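Local coordinates for protein HOBA (Helicobacter pylori, PDB 2UVP) that is required for initiation of DNA replication in Helicobacter pylori, where it increases the binding of the initiator DnaA to the oriC region, at residues A[69-72]-A[73-77]; A[78-82]-A[83-87]. All coordinates share one frame; numbering follows the deposited sequence. Where two conformers were deposited one is given.

Contact 1 forms the last turns of helix 65-75, and contact 2 folds the connection that carries the chain from this helix to strand 88-90; their centres lie about 10 Å apart. Two hydrogen bonds join them, each 2.9 Å long: Asn-76 OD1 accepts from Leu-86 N, and Leu-75 O accepts from Arg-83 NH2. The loop is thus fastened to the helix end both near its turn and close to the strand it feeds. Contact 1 lies away from the known calcium-binding residues. Contact 2 comes somewhat closer: the side chain of Glu-82 is about 12 Å from that of Asn-182, which binds a calcium ion of unknown physiological relevance.

Contact 1. Residues A[69-72]-A[73-77]; sequences NYIL and SNLNP
The Ser-73 hydroxyl lies beside the carbonyl of Asn-69, one turn earlier in the helix. With chi1 at 58°, OG is flanked by the N and C of its own residue, which brings it to 3.1 Å from Asn-69 O, the carbonyl that accepts the helical bond from Ser-73 N. A water bridges the two side chains: it donates to Asn-69 OD1 and lies 2.8 Å from Ser-73 OG.

On the next pair round the helix, the amide group of Asn-74 lies over one face of the Tyr-70 ring, its CG 4.0 Å from Tyr-70 CZ. The two planes are inclined by 39°, so this is neither a flat stack nor an upright approach. Tyr-70 carries its ring trans to the main-chain nitrogen (chi1 -175°), a setting that slants the ring out on the flank of the helix where the amide of Asn-74, one turn on, can lie over it. The phenol oxygen bonds to an acidic side chain of another chain, and the ring makes an edge-to-face contact with Phe-169.

These i to i+4 pairs belong to the helix of a beta-alpha-beta unit, strand 55-60, helix 65-75 and strand 88-90, whose two strands belong to the parallel sheet. Ile-71 and Leu-75 leave the helix as neighbours on a common face, with Ile-71 CG2 3.7 Å from Leu-75 CD1; both also pack on Trp-119 of strand 116-121 and on Phe-169 of helix 161-180.

Asn-76 is where the chain leaves helical geometry, yet its N still reaches Leu-72 O at 3.1 Å. That carbonyl has a second donor, a water 3.0 Å from Leu-72 O, and the same water accepts from Asn-76 ND2, tying side chain and backbone of the helix end together.

Contact 2. Residues A[78-82]-A[83-87]; sequences KDLKE and RPLLS
Leu-80 and Arg-83 close a type II' beta turn, with Leu-80 O receiving Arg-83 N at 2.9 Å. The amide approaches well above the carbonyl plane, 42° out of it. Lys-81 occupies the second position of the turn with a positive phi of 51°, and an Asx turn leads into it: Asp-79 OD1 accepts from Lys-81 N at 3.1 Å.

The tight side is built around the closing carbonyl and the Leu-80 side chain. CB, CG and CD of Arg-83 line Leu-80 O, with CG only 3.2 Å from that oxygen; the bend at chi3 (62°) then turns the guanidinium, whose NH2 bonds to Leu-75 O at the end of helix 65-75. Leu-80 reaches along the strand-bound chain instead, laying CD1 4.0 Å from Leu-85 CB, and an apolar side chain of another chain packs on it too.

By contrast, the outer bend is loose. The side chains of Lys-81 and Glu-82 are exposed; the lysine chain runs out into solvent, and Glu-82 touches the following segment mainly through CB, which lies 3.5 Å from Arg-83 N. On the flank of the turn beside Leu-80 a water bridges the backbone, donating to Lys-81 O at 2.7 Å and to Arg-83 O at 2.6 Å.

Contact 1. Residues A[69-72]-A[73-77]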
loop_
_atom_site.group_PDB
_atom_site.type_symbol
_atom_site.label_atom_id
_atom_site.label_comp_id
_atom_site.label_asym_id
_atom_site.label_seq_id
_atom_site.Cartn_x
_atom_site.Cartn_y
_atom_site.Cartn_z
ATOM N N ASN A 69 3.871 1.179 10.907
ATOM C CA ASN A 69 2.622 1.910 10.703
ATOM C C ASN A 69 2.247 2.728 11.943
ATOM O O ASN A 69 1.878 3.916 11.842
ATOM C CB ASN A 69 1.543 0.880 10.327
ATOM C CG ASN A 69 0.210 1.500 9.959
ATOM O OD1 ASN A 69 -0.218 2.492 10.529
ATOM N ND2 ASN A 69 -0.483 0.862 9.004
ATOM N N TYR A 70 2.377 2.102 13.106
ATOM C CA TYR A 70 2.092 2.765 14.384
ATOM C C TYR A 70 2.980 3.991 14.581
ATOM O O TYR A 70 2.491 5.044 14.975
ATOM C CB TYR A 70 2.347 1.773 15.500
ATOM C CG TYR A 70 1.969 2.274 16.881
ATOM C CD1 TYR A 70 0.663 2.196 17.336
ATOM C CD2 TYR A 70 2.948 2.796 17.737
ATOM C CE1 TYR A 70 0.321 2.639 18.631
ATOM C CE2 TYR A 70 2.619 3.244 19.030
ATOM C CZ TYR A 70 1.307 3.149 19.466
ATOM O OH TYR A 70 0.929 3.564 20.731
ATOM N N ILE A 71 4.267 3.861 14.288
ATOM C CA ILE A 71 5.186 5.009 14.440
ATOM C C ILE A 71 4.742 6.181 13.550
ATOM O O ILE A 71 4.611 7.322 14.000
ATOM C CB ILE A 71 6.633 4.576 14.146
ATOM C CG1 ILE A 71 7.140 3.656 15.275
ATOM C CG2 ILE A 71 7.558 5.794 13.983
ATOM C CD1 ILE A 71 8.459 2.955 14.937
ATOM N N LEU A 72 4.525 5.891 12.272
ATOM C CA LEU A 72 4.135 6.924 11.325
ATOM C C LEU A 72 2.824 7.607 11.721
ATOM O O LEU A 72 2.732 8.836 11.704
ATOM C CB LEU A 72 4.015 6.324 9.925
ATOM C CG LEU A 72 5.265 6.058 9.068
ATOM C CD1 LEU A 72 6.569 5.962 9.803
ATOM C CD2 LEU A 72 5.021 4.796 8.230
ATOM N N SER A 73 1.812 6.828 12.095
ATOM C CA SER A 73 0.514 7.430 12.388
ATOM C C SER A 73 0.507 8.165 13.709
ATOM O O SER A 73 -0.235 9.136 13.863
ATOM C CB SER A 73 -0.644 6.414 12.373
ATOM O OG SER A 73 -0.432 5.377 13.292
ATOM N N ASN A 74 1.300 7.708 14.668
ATOM C CA ASN A 74 1.365 8.429 15.937
ATOM C C ASN A 74 2.183 9.709 15.855
ATOM O O ASN A 74 1.820 10.722 16.480
ATOM C CB ASN A 74 1.865 7.562 17.101
ATOM C CG ASN A 74 0.808 6.600 17.600
ATOM O OD1 ASN A 74 0.506 5.591 16.957
ATOM N ND2 ASN A 74 0.226 6.917 18.742
ATOM N N LEU A 75 3.284 9.672 15.111
ATOM C CA LEU A 75 4.140 10.851 15.007
ATOM C C LEU A 75 3.464 11.957 14.216
ATOM O O LEU A 75 3.587 13.132 14.575
ATOM C CB LEU A 75 5.511 10.517 14.424
ATOM C CG LEU A 75 6.429 9.784 15.425
ATOM C CD1 LEU A 75 7.770 9.417 14.789
ATOM C CD2 LEU A 75 6.648 10.572 16.708
ATOM N N ASN A 76 2.752 11.577 13.155
ATOM C CA ASN A 76 1.979 12.543 12.376
ATOM C C ASN A 76 0.538 12.090 12.239
ATOM O O ASN A 76 0.165 11.524 11.216
ATOM C CB ASN A 76 2.602 12.776 11.000
ATOM C CG ASN A 76 3.874 13.605 11.072
ATOM O OD1 ASN A 76 3.899 14.689 11.694
ATOM N ND2 ASN A 76 4.939 13.100 10.453
ATOM N N PRO A 77 -0.267 12.319 13.286
ATOM C CA PRO A 77 -1.657 11.864 13.256
ATOM C C PRO A 77 -2.456 12.634 12.198
ATOM O O PRO A 77 -2.001 13.689 11.732
ATOM C CB PRO A 77 -2.155 12.182 14.667
ATOM C CG PRO A 77 -1.299 13.315 15.119
ATOM C CD PRO A 77 0.057 13.004 14.549
HETATM O O HOH W 1 -2.172 3.490 12.199
HETATM O O HOH W 2 4.606 10.206 9.856
#

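Contact 2. Residues A[78-82]-A[83-87]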
loop_
_atom_site.group_PDB
_atom_site.type_symbol
_atom_site.label_atom_id
_atom_site.label_comp_id
_atom_site.label_asym_id
_atom_site.label_seq_id
_atom_site.Cartn_x
_atom_site.Cartn_y
_atom_site.Cartn_z
ATOM N N LYS A 78 -3.622 12.106 11.827
ATOM C CA LYS A 78 -4.454 12.733 10.786
ATOM C C LYS A 78 -4.783 14.186 11.102
ATOM O O LYS A 78 -4.712 15.057 10.223
ATOM C CB LYS A 78 -5.747 11.948 10.550
ATOM C CG LYS A 78 -5.692 11.004 9.348
ATOM C CD LYS A 78 -6.991 11.043 8.523
ATOM C CE LYS A 78 -8.258 11.017 9.390
ATOM N NZ LYS A 78 -9.504 10.827 8.568
ATOM N N ASP A 79 -5.123 14.442 12.362
ATOM C CA ASP A 79 -5.341 15.796 12.857
ATOM C C ASP A 79 -4.146 16.200 13.716
ATOM O O ASP A 79 -3.995 15.725 14.851
ATOM C CB ASP A 79 -6.649 15.856 13.661
ATOM C CG ASP A 79 -7.016 17.268 14.125
ATOM O OD1 ASP A 79 -6.344 18.260 13.743
ATOM O OD2 ASP A 79 -8.005 17.379 14.892
ATOM N N LEU A 80 -3.294 17.071 13.172
ATOM C CA LEU A 80 -2.108 17.548 13.892
ATOM C C LEU A 80 -2.440 18.433 15.080
ATOM O O LEU A 80 -1.639 18.554 16.009
ATOM C CB LEU A 80 -1.181 18.340 12.973
ATOM C CG LEU A 80 -0.363 17.609 11.921
ATOM C CD1 LEU A 80 0.602 18.603 11.255
ATOM C CD2 LEU A 80 0.408 16.444 12.542
ATOM N N LYS A 81 -3.615 19.058 15.033
ATOM C CA LYS A 81 -3.976 20.116 15.967
ATOM C C LYS A 81 -2.861 21.163 16.012
ATOM O O LYS A 81 -2.619 21.822 15.006
ATOM C CB LYS A 81 -4.355 19.537 17.333
ATOM C CG LYS A 81 -5.617 18.686 17.248
ATOM C CD LYS A 81 -5.928 18.007 18.559
ATOM C CE LYS A 81 -7.105 17.065 18.396
ATOM N NZ LYS A 81 -7.534 16.509 19.711
ATOM N N GLU A 82 -2.177 21.289 17.147
ATOM C CA GLU A 82 -1.112 22.281 17.309
ATOM C C GLU A 82 0.307 21.737 17.085
ATOM O O GLU A 82 1.281 22.500 17.113
ATOM C CB GLU A 82 -1.216 22.954 18.680
ATOM C CG GLU A 82 -2.267 24.065 18.737
ATOM C CD GLU A 82 -2.255 24.798 20.057
ATOM O OE1 GLU A 82 -1.656 25.890 20.119
ATOM O OE2 GLU A 82 -2.828 24.274 21.035
ATOM N N ARG A 83 0.416 20.431 16.845
ATOM C CA ARG A 83 1.716 19.768 16.684
ATOM C C ARG A 83 2.450 20.209 15.416
ATOM O O ARG A 83 1.814 20.594 14.422
ATOM C CB ARG A 83 1.544 18.252 16.600
ATOM C CG ARG A 83 0.843 17.591 17.762
ATOM C CD ARG A 83 0.397 16.214 17.343
ATOM N NE ARG A 83 1.509 15.331 16.967
ATOM C CZ ARG A 83 2.023 14.405 17.782
ATOM N NH1 ARG A 83 1.561 14.268 19.019
ATOM N NH2 ARG A 83 3.008 13.622 17.372
ATOM N N PRO A 84 3.788 20.123 15.429
ATOM C CA PRO A 84 4.533 20.334 14.191
ATOM C C PRO A 84 4.306 19.159 13.251
ATOM O O PRO A 84 3.936 18.070 13.704
ATOM C CB PRO A 84 5.989 20.317 14.647
ATOM C CG PRO A 84 5.982 19.470 15.900
ATOM C CD PRO A 84 4.681 19.801 16.568
ATOM N N LEU A 85 4.521 19.374 11.959
ATOM C CA LEU A 85 4.593 18.266 11.023
ATOM C C LEU A 85 6.000 17.688 11.092
ATOM O O LEU A 85 6.967 18.327 10.650
ATOM C CB LEU A 85 4.290 18.738 9.601
ATOM C CG LEU A 85 4.322 17.676 8.491
ATOM C CD1 LEU A 85 3.264 16.581 8.700
ATOM C CD2 LEU A 85 4.128 18.356 7.136
ATOM N N LEU A 86 6.137 16.473 11.602
ATOM C CA LEU A 86 7.495 15.948 11.829
ATOM C C LEU A 86 8.056 15.277 10.598
ATOM O O LEU A 86 7.312 14.713 9.809
ATOM C CB LEU A 86 7.541 15.000 13.025
ATOM C CG LEU A 86 7.145 15.611 14.359
ATOM C CD1 LEU A 86 6.869 14.445 15.294
ATOM C CD2 LEU A 86 8.287 16.488 14.890
ATOM N N SER A 87 9.375 15.388 10.419
ATOM C CA SER A 87 10.013 14.867 9.228
ATOM C C SER A 87 10.265 13.348 9.370
ATOM O O SER A 87 11.336 12.919 9.799
ATOM C CB SER A 87 11.313 15.625 8.961
ATOM O OG SER A 87 11.928 15.127 7.790
HETATM O O HOH W 3 -0.285 21.961 13.588
#